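Local coordinates for protein FAD-binding oxidoreductase (Gulosibacter chungangensis, PDB 7PBG) that oxidises 4-ethylphenol and probably related 4-alkylphenols to products such as 4-vinylphenol, using a covalently bound FAD cofactor, at residues 241-252 / 317-328. Residues are numbered along the deposited sequence; the frame is centred on the assembly and turned at random.
Sequences EMLSFAIYFENE and HWIVYGTCYGPR
The ring of Phe245 lies flat over the backbone of Gly322, whose CA sits 3.7 Å from the ring centroid and 23° off the normal, a CH-pi contact between hydrogen-bonded partners of two antiparallel strands. The first torsion explains it: CG stands between the backbone N and the carbonyl carbon (chi1 56°), which folds the ring across to the neighbouring strand, over the side-chain-less Gly322. Val320 CG1 meets the ring's edge, and Cys324 SG approaches it obliquely. On the same face, Ile247 and Val320 run side by side, while Phe249 CE2 touches Val320 CG2 at 3.6 Å. Helices 255-266 and 328-342 cover this face, and strands 349-352 and 277-280 flank the pair in the large antiparallel sheet, consistent with the cap domain of PCMH-type flavoproteins. The other face is more polar and turns toward the flavin side, the side chain of Tyr321 being about 12 Å from the bound FAD. Here Ser244 OG and Thr323 OG1 share a hydrogen bond of 2.7 Å; His372 and Asn375 supply their further partners. Met242 SD lies obliquely beside the Tyr325 ring, 3.5 Å from CD1. A water joins Tyr248 OH to Tyr321 OH, which also bonds Asp284. At one end, Arg328 NH1 forms a salt bridge with Glu241 OE2 (2.9 Å), from above the carboxylate plane; the guanidinium also pairs with Asp332 and Glu354, and Leu243 CD2 lies over one of its faces, toward the rim. At the other, a classic beta bulge sets His317 and Trp318 opposite Phe249, and Trp318 NE1 donates to Glu252 O (2.9 Å) from above the carbonyl plane.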
ATOM      1  N   GLU A 241      17.148 -18.915  10.606  1.00 22.28           N
ATOM      2  CA  GLU A 241      16.391 -19.795  11.514  1.00 22.32           C
ATOM      3  C   GLU A 241      15.023 -19.208  11.788  1.00 19.51           C
ATOM      4  O   GLU A 241      14.874 -17.991  11.630  1.00 19.12           O
ATOM      5  CB  GLU A 241      17.171 -19.932  12.825  1.00 25.09           C
ATOM      6  CG  GLU A 241      16.851 -21.161  13.592  1.00 31.22           C
ATOM      7  CD  GLU A 241      17.959 -21.661  14.516  1.00 29.12           C
ATOM      8  OE1 GLU A 241      19.132 -21.266  14.397  1.00 31.77           O
ATOM      9  OE2 GLU A 241      17.624 -22.466  15.323  1.00 37.26           O
ATOM     10  N   MET A 242      14.090 -20.054  12.211  1.00 19.05           N
ATOM     11  CA  MET A 242      12.756 -19.635  12.646  1.00 19.55           C
ATOM     12  C   MET A 242      12.365 -20.516  13.829  1.00 21.38           C
ATOM     13  O   MET A 242      12.644 -21.738  13.802  1.00 21.30           O
ATOM     14  CB  MET A 242      11.758 -19.777  11.504  1.00 20.58           C
ATOM     15  CG  MET A 242      12.115 -18.922  10.358  1.00 21.47           C
ATOM     16  SD  MET A 242      10.970 -18.931   8.964  1.00 21.85           S
ATOM     17  CE  MET A 242      11.603 -20.365   8.100  1.00 19.61           C
ATOM     18  N   LEU A 243      11.763 -19.927  14.834  1.00 18.92           N
ATOM     19  CA  LEU A 243      11.340 -20.642  16.062  1.00 19.04           C
ATOM     20  C   LEU A 243       9.979 -20.142  16.502  1.00 18.48           C
ATOM     21  O   LEU A 243       9.813 -18.875  16.635  1.00 20.37           O
ATOM     22  CB  LEU A 243      12.392 -20.430  17.139  1.00 20.30           C
ATOM     23  CG  LEU A 243      12.139 -21.145  18.454  1.00 19.32           C
ATOM     24  CD1 LEU A 243      12.329 -22.638  18.307  1.00 20.79           C
ATOM     25  CD2 LEU A 243      13.085 -20.613  19.514  1.00 19.43           C
ATOM     26  N   SER A 244       9.048 -21.063  16.633  1.00 18.00           N
ATOM     27  CA  SER A 244       7.651 -20.756  16.993  1.00 20.24           C
ATOM     28  C   SER A 244       7.386 -21.016  18.459  1.00 19.92           C
ATOM     29  O   SER A 244       8.118 -21.758  19.143  1.00 20.78           O
ATOM     30  CB  SER A 244       6.673 -21.505  16.154  1.00 19.31           C
ATOM     31  OG  SER A 244       6.790 -21.143  14.822  1.00 19.22           O
ATOM     32  N   PHE A 245       6.329 -20.396  18.953  1.00 18.86           N
ATOM     33  CA  PHE A 245       5.942 -20.529  20.351  1.00 19.14           C
ATOM     34  C   PHE A 245       4.427 -20.559  20.487  1.00 18.37           C
ATOM     35  O   PHE A 245       3.664 -20.048  19.626  1.00 18.91           O
ATOM     36  CB  PHE A 245       6.568 -19.408  21.147  1.00 18.69           C
ATOM     37  CG  PHE A 245       6.242 -18.029  20.664  1.00 19.82           C
ATOM     38  CD1 PHE A 245       5.108 -17.361  21.089  1.00 18.15           C
ATOM     39  CD2 PHE A 245       7.108 -17.374  19.815  1.00 19.01           C
ATOM     40  CE1 PHE A 245       4.878 -16.067  20.654  1.00 19.37           C
ATOM     41  CE2 PHE A 245       6.867 -16.083  19.377  1.00 19.68           C
ATOM     42  CZ  PHE A 245       5.748 -15.430  19.814  1.00 19.02           C
ATOM     43  N   ALA A 246       4.022 -21.159  21.593  1.00 17.99           N
ATOM     44  CA  ALA A 246       2.624 -21.214  22.050  1.00 19.18           C
ATOM     45  C   ALA A 246       2.633 -20.683  23.465  1.00 19.34           C
ATOM     46  O   ALA A 246       3.547 -21.049  24.263  1.00 20.21           O
ATOM     47  CB  ALA A 246       2.069 -22.611  21.987  1.00 19.48           C
ATOM     48  N   ILE A 247       1.692 -19.836  23.786  1.00 19.07           N
ATOM     49  CA  ILE A 247       1.555 -19.288  25.159  1.00 18.79           C
ATOM     50  C   ILE A 247       0.134 -19.553  25.621  1.00 16.72           C
ATOM     51  O   ILE A 247      -0.784 -19.126  24.934  1.00 17.71           O
ATOM     52  CB  ILE A 247       1.904 -17.794  25.255  1.00 19.62           C
ATOM     53  CG1 ILE A 247       3.044 -17.404  24.297  1.00 19.26           C
ATOM     54  CG2 ILE A 247       2.239 -17.497  26.695  1.00 18.29           C
ATOM     55  CD1 ILE A 247       3.444 -15.984  24.390  1.00 20.79           C
ATOM     56  N   TYR A 248       0.005 -20.314  26.686  1.00 17.13           N
ATOM     57  CA  TYR A 248      -1.314 -20.775  27.170  1.00 16.76           C
ATOM     58  C   TYR A 248      -1.724 -19.944  28.373  1.00 18.35           C
ATOM     59  O   TYR A 248      -0.949 -19.834  29.343  1.00 18.79           O
ATOM     60  CB  TYR A 248      -1.250 -22.245  27.545  1.00 17.88           C
ATOM     61  CG  TYR A 248      -0.665 -23.086  26.445  1.00 18.08           C
ATOM     62  CD1 TYR A 248      -1.374 -23.341  25.289  1.00 17.94           C
ATOM     63  CD2 TYR A 248       0.583 -23.643  26.578  1.00 20.09           C
ATOM     64  CE1 TYR A 248      -0.857 -24.128  24.278  1.00 18.41           C
ATOM     65  CE2 TYR A 248       1.119 -24.442  25.586  1.00 20.58           C
ATOM     66  CZ  TYR A 248       0.387 -24.695  24.441  1.00 20.25           C
ATOM     67  OH  TYR A 248       0.931 -25.492  23.485  1.00 22.61           O
ATOM     68  N   PHE A 249      -2.960 -19.473  28.367  1.00 17.54           N
ATOM     69  CA  PHE A 249      -3.492 -18.660  29.486  1.00 18.31           C
ATOM     70  C   PHE A 249      -4.664 -19.429  30.082  1.00 19.55           C
ATOM     71  O   PHE A 249      -5.531 -19.941  29.339  1.00 18.38           O
ATOM     72  CB  PHE A 249      -3.851 -17.279  28.957  1.00 17.61           C
ATOM     73  CG  PHE A 249      -2.652 -16.571  28.392  1.00 17.66           C
ATOM     74  CD1 PHE A 249      -1.806 -15.866  29.211  1.00 19.36           C
ATOM     75  CD2 PHE A 249      -2.302 -16.739  27.056  1.00 18.58           C
ATOM     76  CE1 PHE A 249      -0.674 -15.272  28.706  1.00 18.12           C
ATOM     77  CE2 PHE A 249      -1.190 -16.103  26.530  1.00 17.64           C
ATOM     78  CZ  PHE A 249      -0.363 -15.387  27.359  1.00 19.33           C
ATOM     79  N   GLU A 250      -4.682 -19.508  31.409  1.00 19.71           N
ATOM     80  CA  GLU A 250      -5.570 -20.429  32.149  1.00 21.78           C
ATOM     81  C   GLU A 250      -6.990 -19.847  32.261  1.00 21.69           C
ATOM     82  O   GLU A 250      -7.869 -20.567  32.754  1.00 22.37           O
ATOM     83  CB  GLU A 250      -4.923 -20.741  33.505  1.00 23.85           C
ATOM     84  CG  GLU A 250      -5.030 -19.621  34.495  1.00 25.91           C
ATOM     85  CD  GLU A 250      -4.529 -19.954  35.896  1.00 27.15           C
ATOM     86  OE1 GLU A 250      -3.954 -21.024  36.058  1.00 25.38           O
ATOM     87  OE2 GLU A 250      -4.672 -19.091  36.781  1.00 32.42           O
ATOM     88  N   ASN A 251      -7.174 -18.542  32.034  1.00 19.68           N
ATOM     89  CA  ASN A 251      -8.466 -17.901  32.359  1.00 21.80           C
ATOM     90  C   ASN A 251      -9.077 -17.283  31.104  1.00 20.06           C
ATOM     91  O   ASN A 251      -8.357 -16.568  30.383  1.00 21.33           O
ATOM     92  CB  ASN A 251      -8.264 -16.870  33.472  1.00 24.70           C
ATOM     93  CG  ASN A 251      -9.528 -16.568  34.237  1.00 28.84           C
ATOM     94  OD1 ASN A 251     -10.607 -16.313  33.677  1.00 26.66           O
ATOM     95  ND2 ASN A 251      -9.408 -16.629  35.558  1.00 36.24           N
ATOM     96  N   GLU A 252     -10.379 -17.425  30.916  1.00 20.19           N
ATOM     97  CA  GLU A 252     -11.073 -16.679  29.847  1.00 23.52           C
ATOM     98  C   GLU A 252     -10.848 -15.186  30.042  1.00 22.82           C
ATOM     99  O   GLU A 252     -10.918 -14.435  29.052  1.00 21.37           O
ATOM    100  CB  GLU A 252     -12.576 -16.909  29.847  1.00 26.76           C
ATOM    101  CG  GLU A 252     -12.953 -18.163  29.139  1.00 34.12           C
ATOM    102  CD  GLU A 252     -14.426 -18.258  28.810  1.00 37.66           C
ATOM    103  OE1 GLU A 252     -15.084 -17.208  28.745  1.00 32.31           O
ATOM    104  OE2 GLU A 252     -14.888 -19.402  28.594  1.00 45.90           O
ATOM    105  N   HIS A 317      -7.520 -21.409  27.958  1.00 17.78           N
ATOM    106  CA  HIS A 317      -8.746 -20.787  27.420  1.00 17.50           C
ATOM    107  C   HIS A 317      -8.399 -19.832  26.268  1.00 19.40           C
ATOM    108  O   HIS A 317      -9.275 -19.618  25.402  1.00 18.84           O
ATOM    109  CB  HIS A 317      -9.466 -20.065  28.552  1.00 18.75           C
ATOM    110  CG  HIS A 317     -10.262 -21.001  29.389  1.00 18.51           C
ATOM    111  ND1 HIS A 317     -11.443 -21.563  28.942  1.00 20.30           N
ATOM    112  CD2 HIS A 317     -10.030 -21.547  30.602  1.00 19.38           C
ATOM    113  CE1 HIS A 317     -11.903 -22.390  29.859  1.00 21.86           C
ATOM    114  NE2 HIS A 317     -11.064 -22.402  30.892  1.00 21.14           N
ATOM    115  N   TRP A 318      -7.209 -19.214  26.309  1.00 17.96           N
ATOM    116  CA  TRP A 318      -6.601 -18.386  25.248  1.00 16.91           C
ATOM    117  C   TRP A 318      -5.230 -18.982  24.972  1.00 18.18           C
ATOM    118  O   TRP A 318      -4.537 -19.371  25.944  1.00 19.28           O
ATOM    119  CB  TRP A 318      -6.505 -16.904  25.638  1.00 16.19           C
ATOM    120  CG  TRP A 318      -7.858 -16.292  25.777  1.00 17.50           C
ATOM    121  CD1 TRP A 318      -8.513 -15.988  26.930  1.00 18.63           C
ATOM    122  CD2 TRP A 318      -8.754 -15.956  24.698  1.00 17.46           C
ATOM    123  NE1 TRP A 318      -9.757 -15.494  26.634  1.00 18.55           N
ATOM    124  CE2 TRP A 318      -9.929 -15.445  25.285  1.00 17.22           C
ATOM    125  CE3 TRP A 318      -8.648 -16.008  23.307  1.00 18.72           C
ATOM    126  CZ2 TRP A 318     -11.006 -14.990  24.514  1.00 16.25           C
ATOM    127  CZ3 TRP A 318      -9.707 -15.577  22.537  1.00 18.13           C
ATOM    128  CH2 TRP A 318     -10.860 -15.068  23.147  1.00 17.80           C
ATOM    129  N   ILE A 319      -4.889 -19.058  23.699  1.00 17.84           N
ATOM    130  CA  ILE A 319      -3.549 -19.467  23.262  1.00 18.26           C
ATOM    131  C   ILE A 319      -3.033 -18.377  22.326  1.00 18.11           C
ATOM    132  O   ILE A 319      -3.731 -17.993  21.357  1.00 18.14           O
ATOM    133  CB  ILE A 319      -3.604 -20.840  22.563  1.00 18.16           C
ATOM    134  CG1 ILE A 319      -4.431 -21.879  23.322  1.00 18.50           C
ATOM    135  CG2 ILE A 319      -2.202 -21.303  22.264  1.00 17.67           C
ATOM    136  CD1 ILE A 319      -5.873 -21.950  22.935  1.00 18.43           C
ATOM    137  N   VAL A 320      -1.827 -17.926  22.595  1.00 17.73           N
ATOM    138  CA  VAL A 320      -1.034 -17.065  21.681  1.00 18.86           C
ATOM    139  C   VAL A 320      -0.095 -17.971  20.901  1.00 18.51           C
ATOM    140  O   VAL A 320       0.607 -18.733  21.520  1.00 19.15           O
ATOM    141  CB  VAL A 320      -0.280 -15.962  22.419  1.00 18.48           C
ATOM    142  CG1 VAL A 320       0.656 -15.192  21.504  1.00 21.56           C
ATOM    143  CG2 VAL A 320      -1.273 -15.045  23.135  1.00 19.92           C
ATOM    144  N   TYR A 321      -0.121 -17.847  19.583  1.00 17.11           N
ATOM    145  CA  TYR A 321       0.896 -18.452  18.714  1.00 17.20           C
ATOM    146  C   TYR A 321       1.659 -17.348  17.990  1.00 16.60           C
ATOM    147  O   TYR A 321       1.035 -16.443  17.422  1.00 17.86           O
ATOM    148  CB  TYR A 321       0.244 -19.373  17.689  1.00 17.34           C
ATOM    149  CG  TYR A 321      -0.407 -20.589  18.287  1.00 16.86           C
ATOM    150  CD1 TYR A 321       0.356 -21.680  18.693  1.00 16.89           C
ATOM    151  CD2 TYR A 321      -1.779 -20.666  18.433  1.00 17.93           C
ATOM    152  CE1 TYR A 321      -0.240 -22.809  19.220  1.00 18.11           C
ATOM    153  CE2 TYR A 321      -2.374 -21.760  19.017  1.00 18.78           C
ATOM    154  CZ  TYR A 321      -1.613 -22.853  19.374  1.00 17.94           C
ATOM    155  OH  TYR A 321      -2.252 -23.927  19.908  1.00 19.02           O
ATOM    156  N   GLY A 322       2.977 -17.462  17.973  1.00 17.52           N
ATOM    157  CA  GLY A 322       3.882 -16.577  17.249  1.00 17.78           C
ATOM    158  C   GLY A 322       5.131 -17.301  16.762  1.00 20.10           C
ATOM    159  O   GLY A 322       5.347 -18.479  17.093  1.00 18.80           O
ATOM    160  N   THR A 323       5.960 -16.554  16.049  1.00 18.53           N
ATOM    161  CA  THR A 323       7.236 -17.036  15.479  1.00 18.07           C
ATOM    162  C   THR A 323       8.253 -15.898  15.441  1.00 19.79           C
ATOM    163  O   THR A 323       7.913 -14.729  15.216  1.00 18.96           O
ATOM    164  CB  THR A 323       7.010 -17.674  14.106  1.00 18.37           C
ATOM    165  OG1 THR A 323       6.015 -18.682  14.204  1.00 18.09           O
ATOM    166  CG2 THR A 323       8.300 -18.224  13.525  1.00 19.47           C
ATOM    167  N   CYS A 324       9.489 -16.237  15.762  1.00 18.94           N
ATOM    168  CA  CYS A 324      10.665 -15.364  15.660  1.00 17.92           C
ATOM    169  C   CYS A 324      11.526 -15.853  14.491  1.00 17.35           C
ATOM    170  O   CYS A 324      11.593 -17.100  14.177  1.00 21.17           O
ATOM    171  CB  CYS A 324      11.427 -15.388  16.972  1.00 21.01           C
ATOM    172  SG  CYS A 324      10.560 -14.440  18.250  1.00 22.80           S
ATOM    173  N   TYR A 325      12.126 -14.891  13.822  1.00 17.68           N
ATOM    174  CA  TYR A 325      12.860 -15.083  12.542  1.00 18.26           C
ATOM    175  C   TYR A 325      14.235 -14.457  12.656  1.00 17.44           C
ATOM    176  O   TYR A 325      14.321 -13.287  13.071  1.00 19.51           O
ATOM    177  CB  TYR A 325      12.132 -14.415  11.375  1.00 19.23           C
ATOM    178  CG  TYR A 325      10.686 -14.815  11.251  1.00 19.30           C
ATOM    179  CD1 TYR A 325      10.289 -15.781  10.345  1.00 19.95           C
ATOM    180  CD2 TYR A 325       9.718 -14.288  12.087  1.00 18.24           C
ATOM    181  CE1 TYR A 325       8.965 -16.170  10.212  1.00 18.66           C
ATOM    182  CE2 TYR A 325       8.402 -14.699  11.994  1.00 18.45           C
ATOM    183  CZ  TYR A 325       8.004 -15.619  11.027  1.00 18.38           C
ATOM    184  OH  TYR A 325       6.681 -16.018  10.956  1.00 18.85           O
ATOM    185  N   GLY A 326      15.264 -15.169  12.215  1.00 19.30           N
ATOM    186  CA  GLY A 326      16.585 -14.553  12.017  1.00 21.68           C
ATOM    187  C   GLY A 326      17.678 -15.501  12.452  1.00 19.41           C
ATOM    188  O   GLY A 326      17.419 -16.670  12.679  1.00 21.26           O
ATOM    189  N   PRO A 327      18.893 -14.968  12.638  1.00 20.43           N
ATOM    190  CA  PRO A 327      19.943 -15.754  13.252  1.00 19.60           C
ATOM    191  C   PRO A 327      19.553 -16.054  14.698  1.00 21.27           C
ATOM    192  O   PRO A 327      18.825 -15.270  15.330  1.00 20.21           O
ATOM    193  CB  PRO A 327      21.169 -14.845  13.187  1.00 21.67           C
ATOM    194  CG  PRO A 327      20.626 -13.454  13.093  1.00 21.94           C
ATOM    195  CD  PRO A 327      19.225 -13.542  12.496  1.00 20.29           C
ATOM    196  N   ARG A 328      20.095 -17.137  15.234  1.00 20.08           N
ATOM    197  CA  ARG A 328      19.755 -17.591  16.597  1.00 21.22           C
ATOM    198  C   ARG A 328      20.039 -16.510  17.646  1.00 19.19           C
ATOM    199  O   ARG A 328      19.258 -16.429  18.618  1.00 20.81           O
ATOM    200  CB  ARG A 328      20.447 -18.904  16.935  1.00 21.47           C
ATOM    201  CG  ARG A 328      19.816 -19.644  18.101  1.00 23.18           C
ATOM    202  CD  ARG A 328      18.357 -20.008  17.913  1.00 24.07           C
ATOM    203  NE  ARG A 328      17.786 -20.605  19.113  1.00 24.86           N
ATOM    204  CZ  ARG A 328      17.076 -21.746  19.183  1.00 26.72           C
ATOM    205  NH1 ARG A 328      16.748 -22.434  18.089  1.00 24.03           N
ATOM    206  NH2 ARG A 328      16.643 -22.144  20.375  1.00 24.93           N
TER
HETATM  207  O   HOH W   1      21.217 -19.177  13.390  1.00 39.38           O
HETATM  208  O   HOH W   2      -0.556 -25.862  21.256  1.00 20.07           O
HETATM  209  O   HOH W   3     -13.198 -20.447  27.070  1.00 30.69           O